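Local coordinates for protein BCL2-like 10 (Danio rerio, PDB 6FBX) that acts as a pro-survival member of the Bcl-2 family that restrains apoptosis and binds the BH3 region of the pro-apoptotic protein Bad, at residues T96-L101 against R116-T121; E60-D63 against D68-K71; C7-Q12 against W133-G138; A36-Y41 against G142-F147; R78-D83 against V92-F97. All coordinates share one frame; numbering follows the deposited sequence. Where two conformers were deposited one is given.

Interaction 1: T96-L101 against R116-T121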
# COMPACT_ATOMS: atom_id res chain seq x y z
N THR A 96 -2.07 2.89 -2.48
CA THR A 96 -3.28 3.34 -3.17
C THR A 96 -4.39 2.30 -3.05
O THR A 96 -5.53 2.63 -2.69
CB THR A 96 -2.98 3.61 -4.64
OG1 THR A 96 -1.91 4.56 -4.75
CG2 THR A 96 -4.22 4.15 -5.35
N PHE A 97 -4.07 1.05 -3.36
CA PHE A 97 -5.07 -0.01 -3.31
C PHE A 97 -5.63 -0.17 -1.91
O PHE A 97 -6.85 -0.31 -1.73
CB PHE A 97 -4.46 -1.32 -3.80
CG PHE A 97 -5.42 -2.47 -3.83
CD1 PHE A 97 -6.60 -2.38 -4.53
CD2 PHE A 97 -5.13 -3.64 -3.15
CE1 PHE A 97 -7.49 -3.43 -4.55
CE2 PHE A 97 -6.01 -4.70 -3.18
CZ PHE A 97 -7.19 -4.60 -3.88
N THR A 98 -4.77 -0.15 -0.89
CA THR A 98 -5.24 -0.34 0.47
C THR A 98 -6.09 0.83 0.94
O THR A 98 -7.05 0.65 1.69
CB THR A 98 -4.05 -0.55 1.41
OG1 THR A 98 -3.28 -1.67 0.95
CG2 THR A 98 -4.51 -0.82 2.83
N GLY A 99 -5.76 2.04 0.49
CA GLY A 99 -6.59 3.19 0.80
C GLY A 99 -7.99 3.07 0.23
O GLY A 99 -8.97 3.42 0.88
N VAL A 100 -8.10 2.60 -1.02
CA VAL A 100 -9.42 2.39 -1.61
C VAL A 100 -10.14 1.25 -0.90
O VAL A 100 -11.34 1.34 -0.63
CB VAL A 100 -9.29 2.12 -3.12
CG1 VAL A 100 -10.65 1.81 -3.74
CG2 VAL A 100 -8.64 3.30 -3.82
N LEU A 101 -9.41 0.18 -0.59
CA LEU A 101 -9.98 -0.93 0.16
C LEU A 101 -10.55 -0.45 1.49
O LEU A 101 -11.69 -0.78 1.84
CB LEU A 101 -8.88 -1.97 0.39
CG LEU A 101 -9.15 -3.46 0.51
CD1 LEU A 101 -10.25 -3.94 -0.42
CD2 LEU A 101 -7.85 -4.19 0.22
N ARG A 116 -6.98 -0.83 10.59
CA ARG A 116 -5.72 -1.05 11.29
C ARG A 116 -5.06 -2.35 10.85
O ARG A 116 -3.84 -2.39 10.67
CB ARG A 116 -5.97 -1.05 12.80
CG ARG A 116 -4.75 -1.36 13.66
CD ARG A 116 -4.02 -0.10 14.10
NE ARG A 116 -2.84 -0.42 14.90
CZ ARG A 116 -2.16 0.47 15.62
NH1 ARG A 116 -2.53 1.74 15.64
NH2 ARG A 116 -1.10 0.08 16.31
N ARG A 117 -5.85 -3.41 10.67
CA ARG A 117 -5.28 -4.69 10.26
C ARG A 117 -4.59 -4.57 8.90
O ARG A 117 -3.53 -5.16 8.68
CB ARG A 117 -6.36 -5.76 10.22
CG ARG A 117 -7.09 -5.96 11.53
CD ARG A 117 -8.30 -6.87 11.36
NE ARG A 117 -7.96 -8.29 11.45
CZ ARG A 117 -8.14 -9.05 12.53
NH1 ARG A 117 -8.68 -8.55 13.63
NH2 ARG A 117 -7.79 -10.33 12.50
N LEU A 118 -5.19 -3.82 7.98
CA LEU A 118 -4.56 -3.63 6.67
C LEU A 118 -3.25 -2.85 6.81
O LEU A 118 -2.26 -3.17 6.14
CB LEU A 118 -5.51 -2.91 5.72
CG LEU A 118 -6.54 -3.80 5.01
CD1 LEU A 118 -7.19 -4.80 5.95
CD2 LEU A 118 -7.60 -2.94 4.34
N ALA A 119 -3.23 -1.84 7.67
CA ALA A 119 -2.00 -1.09 7.90
C ALA A 119 -0.90 -1.99 8.45
O ALA A 119 0.26 -1.91 8.02
CB ALA A 119 -2.26 0.07 8.86
N GLU A 120 -1.25 -2.85 9.40
CA GLU A 120 -0.27 -3.77 9.97
C GLU A 120 0.22 -4.77 8.93
O GLU A 120 1.39 -5.16 8.96
CB GLU A 120 -0.87 -4.50 11.17
CG GLU A 120 -1.18 -3.58 12.34
CD GLU A 120 -1.86 -4.30 13.49
OE1 GLU A 120 -1.37 -4.20 14.63
OE2 GLU A 120 -2.88 -4.98 13.24
N THR A 121 -0.65 -5.19 8.01
CA THR A 121 -0.24 -6.11 6.96
C THR A 121 0.80 -5.47 6.05
O THR A 121 1.80 -6.10 5.70
CB THR A 121 -1.47 -6.56 6.17
OG1 THR A 121 -2.36 -7.26 7.04
CG2 THR A 121 -1.07 -7.48 5.02

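Interaction 2: E60-D63 against D68-K71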
# COMPACT_ATOMS: atom_id res chain seq x y z
N GLU A 60 -14.19 -6.17 -6.41
CA GLU A 60 -13.95 -7.57 -6.74
C GLU A 60 -13.20 -8.27 -5.61
O GLU A 60 -13.59 -9.35 -5.15
CB GLU A 60 -13.16 -7.70 -8.04
CG GLU A 60 -13.96 -7.48 -9.31
CD GLU A 60 -13.14 -7.78 -10.56
OE1 GLU A 60 -12.33 -6.92 -10.96
OE2 GLU A 60 -13.30 -8.88 -11.12
N PHE A 61 -12.09 -7.66 -5.17
CA PHE A 61 -11.28 -8.21 -4.09
C PHE A 61 -12.13 -8.54 -2.87
O PHE A 61 -12.13 -9.68 -2.38
CB PHE A 61 -10.18 -7.19 -3.74
CG PHE A 61 -9.34 -7.56 -2.55
CD1 PHE A 61 -8.07 -8.09 -2.71
CD2 PHE A 61 -9.80 -7.34 -1.26
CE1 PHE A 61 -7.29 -8.41 -1.62
CE2 PHE A 61 -9.02 -7.66 -0.16
CZ PHE A 61 -7.77 -8.19 -0.34
N LEU A 62 -12.87 -7.55 -2.35
CA LEU A 62 -13.63 -7.77 -1.13
C LEU A 62 -14.75 -8.78 -1.33
O LEU A 62 -15.15 -9.44 -0.36
CB LEU A 62 -14.19 -6.44 -0.62
CG LEU A 62 -13.17 -5.45 -0.07
CD1 LEU A 62 -13.84 -4.14 0.29
CD2 LEU A 62 -12.43 -6.02 1.14
N ASP A 63 -15.25 -8.92 -2.55
CA ASP A 63 -16.33 -9.88 -2.80
C ASP A 63 -15.82 -11.30 -3.00
O ASP A 63 -16.60 -12.25 -2.85
CB ASP A 63 -17.14 -9.45 -4.02
CG ASP A 63 -17.94 -8.18 -3.78
OD1 ASP A 63 -18.16 -7.42 -4.75
OD2 ASP A 63 -18.32 -7.93 -2.62
N ASP A 68 -10.93 -12.59 5.70
CA ASP A 68 -9.65 -12.02 6.14
C ASP A 68 -9.05 -11.18 5.02
O ASP A 68 -8.17 -11.64 4.28
CB ASP A 68 -8.69 -13.13 6.57
CG ASP A 68 -7.59 -12.63 7.49
OD1 ASP A 68 -7.25 -11.43 7.42
OD2 ASP A 68 -7.07 -13.44 8.29
N PRO A 69 -9.48 -9.92 4.87
CA PRO A 69 -8.89 -9.07 3.83
C PRO A 69 -7.38 -8.93 3.96
O PRO A 69 -6.69 -8.85 2.94
CB PRO A 69 -9.60 -7.72 4.03
CG PRO A 69 -10.88 -8.06 4.70
CD PRO A 69 -10.57 -9.24 5.59
N SER A 70 -6.85 -8.91 5.19
CA SER A 70 -5.41 -8.78 5.36
C SER A 70 -4.67 -9.97 4.75
O SER A 70 -3.64 -9.79 4.08
CB SER A 70 -5.07 -8.65 6.84
OG SER A 70 -5.34 -7.34 7.31
N LYS A 71 -5.17 -11.18 4.97
CA LYS A 71 -4.54 -12.36 4.38
C LYS A 71 -4.58 -12.29 2.86
O LYS A 71 -3.59 -12.58 2.18
CB LYS A 71 -5.22 -13.63 4.88
CG LYS A 71 -4.63 -14.92 4.34
CD LYS A 71 -3.17 -15.08 4.72
CE LYS A 71 -2.66 -16.48 4.41
NZ LYS A 71 -1.20 -16.62 4.63

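Interaction 3: C7-Q12 against W133-G138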
# COMPACT_ATOMS: atom_id res chain seq x y z
N CYS A 7 12.29 -4.17 13.12
CA CYS A 7 11.31 -3.60 14.04
C CYS A 7 11.11 -2.12 13.76
O CYS A 7 9.98 -1.63 13.70
CB CYS A 7 11.76 -3.81 15.49
SG CYS A 7 11.73 -5.54 16.04
N TRP A 8 12.21 -1.38 13.57
CA TRP A 8 12.10 0.05 13.32
C TRP A 8 11.41 0.33 11.99
O TRP A 8 10.51 1.18 11.91
CB TRP A 8 13.50 0.68 13.35
CG TRP A 8 13.47 2.17 13.23
CD1 TRP A 8 13.16 3.07 14.20
CD2 TRP A 8 13.76 2.93 12.05
NE1 TRP A 8 13.24 4.35 13.71
CE2 TRP A 8 13.61 4.29 12.39
CE3 TRP A 8 14.14 2.60 10.75
CZ2 TRP A 8 13.82 5.32 11.47
CZ3 TRP A 8 14.34 3.62 9.84
CH2 TRP A 8 14.18 4.96 10.20
N LEU A 9 11.81 -0.38 10.93
CA LEU A 9 11.16 -0.19 9.63
C LEU A 9 9.68 -0.53 9.70
O LEU A 9 8.85 0.13 9.07
CB LEU A 9 11.85 -1.05 8.57
CG LEU A 9 13.25 -0.63 8.14
CD1 LEU A 9 13.86 -1.70 7.26
CD2 LEU A 9 13.20 0.71 7.41
N ARG A 10 9.33 -1.58 10.45
CA ARG A 10 7.92 -1.94 10.58
C ARG A 10 7.13 -0.82 11.24
O ARG A 10 6.03 -0.48 10.78
CB ARG A 10 7.79 -3.24 11.37
CG ARG A 10 6.42 -3.90 11.28
CD ARG A 10 5.60 -3.71 12.54
NE ARG A 10 4.32 -4.41 12.46
CZ ARG A 10 3.35 -4.31 13.36
NH1 ARG A 10 2.22 -5.00 13.19
NH2 ARG A 10 3.49 -3.53 14.43
N GLU A 11 7.68 -0.21 12.29
CA GLU A 11 6.96 0.87 12.97
C GLU A 11 6.87 2.11 12.09
O GLU A 11 5.83 2.77 12.05
CB GLU A 11 7.64 1.19 14.30
CG GLU A 11 6.88 2.22 15.13
CD GLU A 11 5.42 1.87 15.31
OE1 GLU A 11 5.13 0.74 15.77
OE2 GLU A 11 4.56 2.71 14.99
N GLN A 12 7.96 2.45 11.39
CA GLN A 12 7.91 3.60 10.48
C GLN A 12 6.87 3.39 9.39
O GLN A 12 6.13 4.32 9.04
CB GLN A 12 9.29 3.83 9.85
CG GLN A 12 10.37 4.21 10.84
CD GLN A 12 10.14 5.57 11.45
OE1 GLN A 12 10.20 6.59 10.76
NE2 GLN A 12 9.85 5.60 12.74
N TRP A 133 15.48 -4.69 0.79
CA TRP A 133 15.28 -3.72 -0.27
C TRP A 133 15.03 -2.33 0.30
O TRP A 133 15.60 -1.34 -0.16
CB TRP A 133 14.11 -4.13 -1.17
CG TRP A 133 14.01 -3.27 -2.38
CD1 TRP A 133 14.62 -3.48 -3.58
CD2 TRP A 133 13.27 -2.05 -2.51
NE1 TRP A 133 14.30 -2.47 -4.46
CE2 TRP A 133 13.48 -1.58 -3.82
CE3 TRP A 133 12.46 -1.31 -1.65
CZ2 TRP A 133 12.90 -0.40 -4.29
CZ3 TRP A 133 11.88 -0.14 -2.12
CH2 TRP A 133 12.11 0.30 -3.42
N LEU A 134 14.16 -2.24 1.32
CA LEU A 134 13.88 -0.94 1.94
C LEU A 134 15.16 -0.28 2.41
O LEU A 134 15.39 0.91 2.17
CB LEU A 134 12.91 -1.11 3.11
CG LEU A 134 11.41 -0.99 2.84
CD1 LEU A 134 10.66 -1.18 4.15
CD2 LEU A 134 11.05 0.35 2.21
N VAL A 135 16.02 -1.03 3.11
CA VAL A 135 17.24 -0.45 3.66
C VAL A 135 18.16 0.02 2.54
O VAL A 135 18.65 1.16 2.56
CB VAL A 135 17.95 -1.46 4.58
CG1 VAL A 135 19.33 -0.94 4.98
CG2 VAL A 135 17.12 -1.72 5.82
N GLU A 136 18.41 -0.85 1.56
CA GLU A 136 19.36 -0.49 0.51
C GLU A 136 18.89 0.72 -0.28
O GLU A 136 19.72 1.38 -0.92
CB GLU A 136 19.61 -1.68 -0.42
CG GLU A 136 18.57 -1.89 -1.51
CD GLU A 136 18.91 -3.06 -2.42
OE1 GLU A 136 20.03 -3.61 -2.30
OE2 GLU A 136 18.06 -3.43 -3.26
N ASN A 137 17.60 1.03 -0.25
CA ASN A 137 17.04 2.18 -0.93
C ASN A 137 16.76 3.35 0.01
O ASN A 137 16.04 4.28 -0.37
CB ASN A 137 15.76 1.78 -1.67
CG ASN A 137 16.04 0.96 -2.91
OD1 ASN A 137 16.06 1.48 -4.02
ND2 ASN A 137 16.25 -0.34 -2.72
N GLY A 138 17.31 3.33 1.22
CA GLY A 138 17.22 4.46 2.11
C GLY A 138 15.91 4.59 2.86
O GLY A 138 15.64 5.66 3.42

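Interaction 4: A36-Y41 against G142-F147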
# COMPACT_ATOMS: atom_id res chain seq x y z
N ALA A 36 4.92 11.14 4.95
CA ALA A 36 3.46 11.09 4.88
C ALA A 36 2.93 12.10 3.87
O ALA A 36 2.03 11.78 3.09
CB ALA A 36 2.87 11.35 6.27
N GLU A 37 3.46 13.32 3.88
CA GLU A 37 3.06 14.30 2.88
C GLU A 37 3.30 13.77 1.47
O GLU A 37 2.46 13.93 0.58
CB GLU A 37 3.80 15.62 3.09
CG GLU A 37 3.36 16.72 2.14
CD GLU A 37 3.91 18.08 2.53
OE1 GLU A 37 3.57 19.08 1.86
OE2 GLU A 37 4.67 18.16 3.52
N ALA A 38 4.45 13.11 1.26
CA ALA A 38 4.77 12.58 -0.06
C ALA A 38 3.84 11.44 -0.45
O ALA A 38 3.35 11.39 -1.58
CB ALA A 38 6.22 12.11 -0.09
N MET A 39 3.58 10.51 0.48
CA MET A 39 2.73 9.37 0.14
C MET A 39 1.30 9.81 -0.12
O MET A 39 0.65 9.31 -1.04
CB MET A 39 2.77 8.33 1.26
CG MET A 39 1.93 7.09 0.97
SD MET A 39 2.47 6.19 -0.49
CE MET A 39 3.89 5.32 0.15
N ARG A 40 0.79 10.74 0.69
CA ARG A 40 -0.54 11.30 0.44
C ARG A 40 -0.65 11.82 -0.99
O ARG A 40 -1.65 11.57 -1.68
CB ARG A 40 -0.83 12.43 1.42
CG ARG A 40 -1.15 11.99 2.83
CD ARG A 40 -1.58 13.20 3.62
NE ARG A 40 -1.76 12.93 5.04
CZ ARG A 40 -2.27 13.80 5.90
NH1 ARG A 40 -2.65 15.00 5.49
NH2 ARG A 40 -2.39 13.47 7.18
N TYR A 41 0.36 12.56 -1.44
CA TYR A 41 0.32 13.14 -2.78
C TYR A 41 0.43 12.05 -3.84
O TYR A 41 -0.37 12.00 -4.78
CB TYR A 41 1.45 14.16 -2.94
CG TYR A 41 1.53 14.77 -4.32
CD1 TYR A 41 2.29 14.17 -5.32
CD2 TYR A 41 0.84 15.93 -4.63
CE1 TYR A 41 2.37 14.72 -6.58
CE2 TYR A 41 0.91 16.48 -5.90
CZ TYR A 41 1.67 15.88 -6.87
OH TYR A 41 1.75 16.43 -8.13
N GLY A 142 14.47 7.75 1.62
CA GLY A 142 14.84 7.56 0.22
C GLY A 142 13.65 7.66 -0.71
O GLY A 142 13.75 8.21 -1.81
N PHE A 143 12.50 7.12 -0.28
CA PHE A 143 11.25 7.31 -1.01
C PHE A 143 10.97 8.79 -1.23
O PHE A 143 10.65 9.21 -2.35
CB PHE A 143 10.12 6.63 -0.23
CG PHE A 143 8.73 7.02 -0.67
CD1 PHE A 143 8.14 6.44 -1.77
CD2 PHE A 143 8.00 7.94 0.07
CE1 PHE A 143 6.85 6.78 -2.15
CE2 PHE A 143 6.71 8.29 -0.31
CZ PHE A 143 6.14 7.71 -1.41
N CYS A 144 11.13 9.59 -0.18
CA CYS A 144 10.90 11.03 -0.29
C CYS A 144 11.80 11.65 -1.34
O CYS A 144 11.34 12.40 -2.21
CB CYS A 144 11.14 11.71 1.05
SG CYS A 144 9.79 11.58 2.19
N ARG A 145 13.09 11.36 -1.27
CA ARG A 145 14.05 12.01 -2.16
C ARG A 145 13.96 11.48 -3.58
O ARG A 145 14.23 12.22 -4.53
CB ARG A 145 15.46 11.82 -1.60
CG ARG A 145 15.56 12.23 -0.14
CD ARG A 145 16.93 12.00 0.44
NE ARG A 145 17.84 13.06 0.02
CZ ARG A 145 18.58 13.02 -1.09
NH1 ARG A 145 18.54 11.97 -1.90
NH2 ARG A 145 19.37 14.04 -1.38
N PHE A 146 13.59 10.21 -3.75
CA PHE A 146 13.45 9.66 -5.10
C PHE A 146 12.38 10.41 -5.88
O PHE A 146 12.55 10.69 -7.08
CB PHE A 146 13.12 8.17 -5.04
CG PHE A 146 12.89 7.55 -6.38
CD1 PHE A 146 11.61 7.29 -6.84
CD2 PHE A 146 13.96 7.23 -7.20
CE1 PHE A 146 11.40 6.72 -8.08
CE2 PHE A 146 13.76 6.66 -8.44
CZ PHE A 146 12.48 6.41 -8.88
N PHE A 147 11.27 10.76 -5.23
CA PHE A 147 10.21 11.54 -5.86
C PHE A 147 10.34 13.03 -5.60
O PHE A 147 9.37 13.77 -5.78
CB PHE A 147 8.84 11.04 -5.37
CG PHE A 147 8.49 9.67 -5.87
CD1 PHE A 147 8.49 8.58 -5.01
CD2 PHE A 147 8.17 9.46 -7.20
CE1 PHE A 147 8.16 7.32 -5.46
CE2 PHE A 147 7.85 8.20 -7.66
CZ PHE A 147 7.84 7.13 -6.79

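Interaction 5: R78-D83 against V92-F97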
# COMPACT_ATOMS: atom_id res chain seq x y z
N ARG A 78 2.33 -10.24 -2.73
CA ARG A 78 3.27 -11.25 -3.19
C ARG A 78 3.24 -11.38 -4.71
O ARG A 78 4.29 -11.47 -5.35
CB ARG A 78 2.94 -12.59 -2.52
CG ARG A 78 3.88 -13.73 -2.85
CD ARG A 78 3.47 -15.00 -2.09
NE ARG A 78 3.30 -14.74 -0.66
CZ ARG A 78 2.18 -14.95 0.03
NH1 ARG A 78 1.10 -15.45 -0.54
NH2 ARG A 78 2.16 -14.68 1.33
N GLU A 79 2.04 -11.39 -5.30
CA GLU A 79 1.92 -11.54 -6.74
C GLU A 79 2.33 -10.27 -7.48
O GLU A 79 2.88 -10.35 -8.58
CB GLU A 79 0.49 -11.92 -7.11
CG GLU A 79 0.18 -13.40 -6.95
CD GLU A 79 0.92 -14.26 -7.96
OE1 GLU A 79 1.38 -13.72 -8.98
OE2 GLU A 79 1.06 -15.48 -7.72
N LEU A 80 2.06 -9.11 -6.90
CA LEU A 80 2.49 -7.85 -7.50
C LEU A 80 3.99 -7.87 -7.77
O LEU A 80 4.44 -7.52 -8.87
CB LEU A 80 2.11 -6.68 -6.60
CG LEU A 80 2.66 -5.29 -6.95
CD1 LEU A 80 2.37 -4.93 -8.40
CD2 LEU A 80 2.07 -4.25 -6.01
N VAL A 81 4.77 -8.27 -6.78
CA VAL A 81 6.22 -8.34 -6.90
C VAL A 81 6.69 -9.75 -7.25
O VAL A 81 7.87 -10.07 -7.09
CB VAL A 81 6.92 -7.82 -5.63
CG1 VAL A 81 6.42 -6.42 -5.28
CG2 VAL A 81 6.73 -8.81 -4.47
N GLY A 82 5.78 -10.61 -7.73
CA GLY A 82 6.11 -12.00 -7.99
C GLY A 82 7.20 -12.20 -9.03
O GLY A 82 7.72 -13.32 -9.15
N ASP A 83 7.55 -11.17 -9.78
CA ASP A 83 8.63 -11.25 -10.76
C ASP A 83 9.99 -10.93 -10.16
O ASP A 83 10.94 -10.69 -10.90
CB ASP A 83 8.34 -10.32 -11.94
CG ASP A 83 8.30 -8.86 -11.53
OD1 ASP A 83 9.35 -8.20 -11.60
OD2 ASP A 83 7.22 -8.38 -11.14
N VAL A 92 3.85 2.40 -3.97
CA VAL A 92 2.76 3.37 -4.01
C VAL A 92 1.45 2.69 -4.34
O VAL A 92 0.41 2.97 -3.72
CB VAL A 92 3.09 4.50 -5.01
CG1 VAL A 92 1.87 5.39 -5.24
CG2 VAL A 92 4.26 5.33 -4.50
N SER A 93 1.46 1.77 -5.31
CA SER A 93 0.22 1.09 -5.69
C SER A 93 -0.35 0.29 -4.54
O SER A 93 -1.57 0.19 -4.40
CB SER A 93 0.45 0.20 -6.91
OG SER A 93 1.05 -1.04 -6.55
N ILE A 94 0.51 -0.29 -3.69
CA ILE A 94 0.03 -1.02 -2.52
C ILE A 94 -0.73 -0.07 -1.60
O ILE A 94 -1.82 -0.38 -1.11
CB ILE A 94 1.20 -1.71 -1.80
CG1 ILE A 94 1.72 -2.87 -2.66
CG2 ILE A 94 0.76 -2.21 -0.42
CD1 ILE A 94 2.97 -3.56 -2.11
N PHE A 95 -0.15 1.12 -1.35
CA PHE A 95 -0.82 2.11 -0.52
C PHE A 95 -2.11 2.60 -1.17
O PHE A 95 -3.15 2.70 -0.50
CB PHE A 95 0.12 3.29 -0.24
CG PHE A 95 1.06 3.06 0.90
CD1 PHE A 95 0.92 3.76 2.09
CD2 PHE A 95 2.08 2.14 0.80
CE1 PHE A 95 1.78 3.56 3.15
CE2 PHE A 95 2.95 1.92 1.86
CZ PHE A 95 2.79 2.63 3.03
N THR A 96 -2.07 2.89 -2.48
CA THR A 96 -3.28 3.34 -3.17
C THR A 96 -4.39 2.30 -3.05
O THR A 96 -5.53 2.63 -2.69
CB THR A 96 -2.98 3.61 -4.64
OG1 THR A 96 -1.91 4.56 -4.75
CG2 THR A 96 -4.22 4.15 -5.35
N PHE A 97 -4.07 1.05 -3.36
CA PHE A 97 -5.07 -0.01 -3.31
C PHE A 97 -5.63 -0.17 -1.91
O PHE A 97 -6.85 -0.31 -1.73
CB PHE A 97 -4.46 -1.32 -3.80
CG PHE A 97 -5.42 -2.47 -3.83
CD1 PHE A 97 -6.60 -2.38 -4.53
CD2 PHE A 97 -5.13 -3.64 -3.15
CE1 PHE A 97 -7.49 -3.43 -4.55
CE2 PHE A 97 -6.01 -4.70 -3.18
CZ PHE A 97 -7.19 -4.60 -3.88

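Interaction 1: T96-L101 against R116-T121
With its CG2 set opposite the backbone N, as follows from OG1 lying at chi1 -57°, T98 aims a methyl at L118, whose CG swings to the side of its own backbone N (chi1 -83°) and whose CD2 forms the extended end of the chain. T98 CG2 lies 3.7 Å from L118 CB, and the two side chains run past each other in opposite directions. The same methyl is 4.0 Å from L118 CD2. L118 CD2 also lies 4.2 Å from L101 CG. L101 lies across L118 at about a right angle, and the leucine of helix 112-129 therefore fits between two residues on one face of helix 88-107. The hydroxyl of T98 is satisfied by I94 O in its own helix, which leaves the methyl to make the apolar contact. One turn beyond L118, T121 OG1 donates to R117 O at 2.9 Å, while T121 N reaches this oxygen from the opposite face of the carbonyl plane. Helix 69-80 adds S70 against L118, and helix 2-24 adds I21 against T98. This is the buried pairing of the two successive central helices around which the Bcl-2 fold is built.

Interaction 2: E60-D63 against D68-K71
F61 and P69 make the close part of this contact: F61 CZ stands 3.5 Å from P69 O, with the carbonyl oxygen at the edge of the ring and near its plane. F61 CG is anti to the backbone N (chi1 174°), which carries the ring out to the second helix, and F61 CE2 comes to 4.2 Å from P69 CB. Beside it the fit is looser, since L62 CD2 is 4.4 Å from P69 CG and only grazes the proline ring. Farther out the chain is more open, with D63 exposed and paired with R108, and K71 exposed and poorly ordered. The backbone N of K71 is nevertheless bonded, donating to D68 OD1 over 3.2 Å at 159° and meeting that oxygen from above the carboxylate plane; D68 is thus the N-cap of helix 69-80. The turn is also closed covalently by the disulfide C65-C72. On the far side, F61 meets F97 edge-to-face and packs on an aromatic side chain of the bound peptide. An aromatic edge, where the C-H bonds carry partial positive charge, facing a carbonyl oxygen probably adds a weak electrostatic attraction to a mainly apolar contact.

Interaction 3: C7-Q12 against W133-G138
W133 O is gripped by two donors of N137, ND2 at 2.8 Å and the backbone N at 3.1 Å, which arrive from opposite faces of the carbonyl plane. The ND2 bond is fairly straight at 162° and lies close to the plane of the N137 amide, and the same nitrogen sits 3.2 Å above the W133 ring, over its centre. Just beyond, a Schellman motif ends helix 131-136: G139 N reaches back to L134 O, and the N of G138, the C-prime residue with positive phi, to V135 O at 2.9 Å. The terminated helix presents L134 and V135 to L9, and this meeting joins helix 2-24, the first of the Bcl-2 fold, to the short helix near the C terminus. With CG on the side of the backbone N (chi1 -71°) and CD1 at the extended end of the chain, L9 crosses V135 at about a right angle. L134 meets the same methyl with its CB, 4.3 Å from L9 CD1. L134 also packs on W88 of helix 88-107 and L126 of helix 112-129. R10, on another side of helix 2-24, forms a salt bridge with D124 of helix 112-129. Burial is uneven, for L9 and L134 are enclosed while V135 is exposed at the margin. The closest approach between the segments is from L9 CD1 to V135 CG2, at 3.6 Å.

Interaction 4: A36-Y41 against G142-F147
A Met-aromatic contact joins helix 34-49 to helix 139-146, the last helix of the modelled chain of this Bcl-2 protein, where F143 meets M39 and A38. The short segments cross at 56°, with their axes 9.7 Å apart at closest approach. F143 CG stands anti to the backbone N (chi1 165°), sending the ring toward the neighbouring helix, while the bends of M39 at chi2 and chi3 bring its methyl to the ring, the two side chains meeting at about a right angle. M39 CE comes within 3.6 Å of F143 CZ. The sulfur follows, M39 SD lying 5.1 Å from the centroid of the F143 ring along a direction 55° off the ring normal, an oblique approach. On the neighbouring ring carbon, F143 CE2 is 3.9 Å from A38 CB, and M39 N lies at the ring edge, in its plane. Further aromatic rings complete the setting, for W88 and W140 both meet F143 edge-to-face; L42 and V92 also touch it. With F143 replaced by alanine, the methionine end, A38 and the two tryptophan rings would probably lose the surface they share, and a gap would be likely to open between the helices. No hydrogen bond links the segments, so the joint rests on dispersion between apolar groups, with the polarisable sulfur beside the aromatic ring probably contributing a little more.

Interaction 5: R78-D83 against V92-F97
L80 overlaps I94 with a single methyl, L80 CD2, which sits 3.6 Å from I94 CG1. The leucine CG lies anti to the backbone N (chi1 171°) and CD2 is the extended branch, which reaches helix 88-107. I94 brings CG1 round on the side of its backbone N, and its terminal CD1 is still 4.1 Å from L80 CD2, the two chains meeting at a slant. The same leucine methyl also touches S93 OG, a van der Waals contact that is tentative because S93 is modelled in two conformers. In the one described, S93 OG is hydrogen-bonded to R90 O. L80, S93 and F97 line the BH3-binding groove of the Bcl-2 fold, between helix 69-80 and helix 88-107. L80 packs on the backbone of the bound peptide, and S93 and F97 on its apolar side chains. Basic side chains of that peptide, not of the facing segment, pair with the carboxylates of E79 and D83 in salt bridges, the one to D83 less certain because this residue is poorly ordered. D83 also pairs with R90, the arginine of the NWGR signature of the BH1 region. I94 rests on I122 of helix 112-129, away from the peptide; S93 also touches M46 of helix 34-49. Along helix 88-107 the backbone is regular, F97 N binding S93 O at 2.8 Å, while at the other segment G82 N turns back to E79 O at 3.0 Å.

From the N terminus, helix 2-24 opens interaction 3 and helix 34-49 opens interaction 4. Each closes a long loop only near the C terminus, at 133-138 and 142-147, and because their segments alternate the two contacts cross. Within both loops lie the three short-range contacts. Interaction 2, joining helices 51-65 and 69-80, closes before interaction 5 opens between 69-80 and 88-107, and interaction 1, joining 88-107 to 112-129, begins on the segment where interaction 5 ends, sharing T96 and F97. F61 touches F97, connecting interactions 2 and 5. Interactions 3 and 4 bring N-terminal and C-terminal helices together, and interaction 4 touches helix 88-107 through F95 and V92.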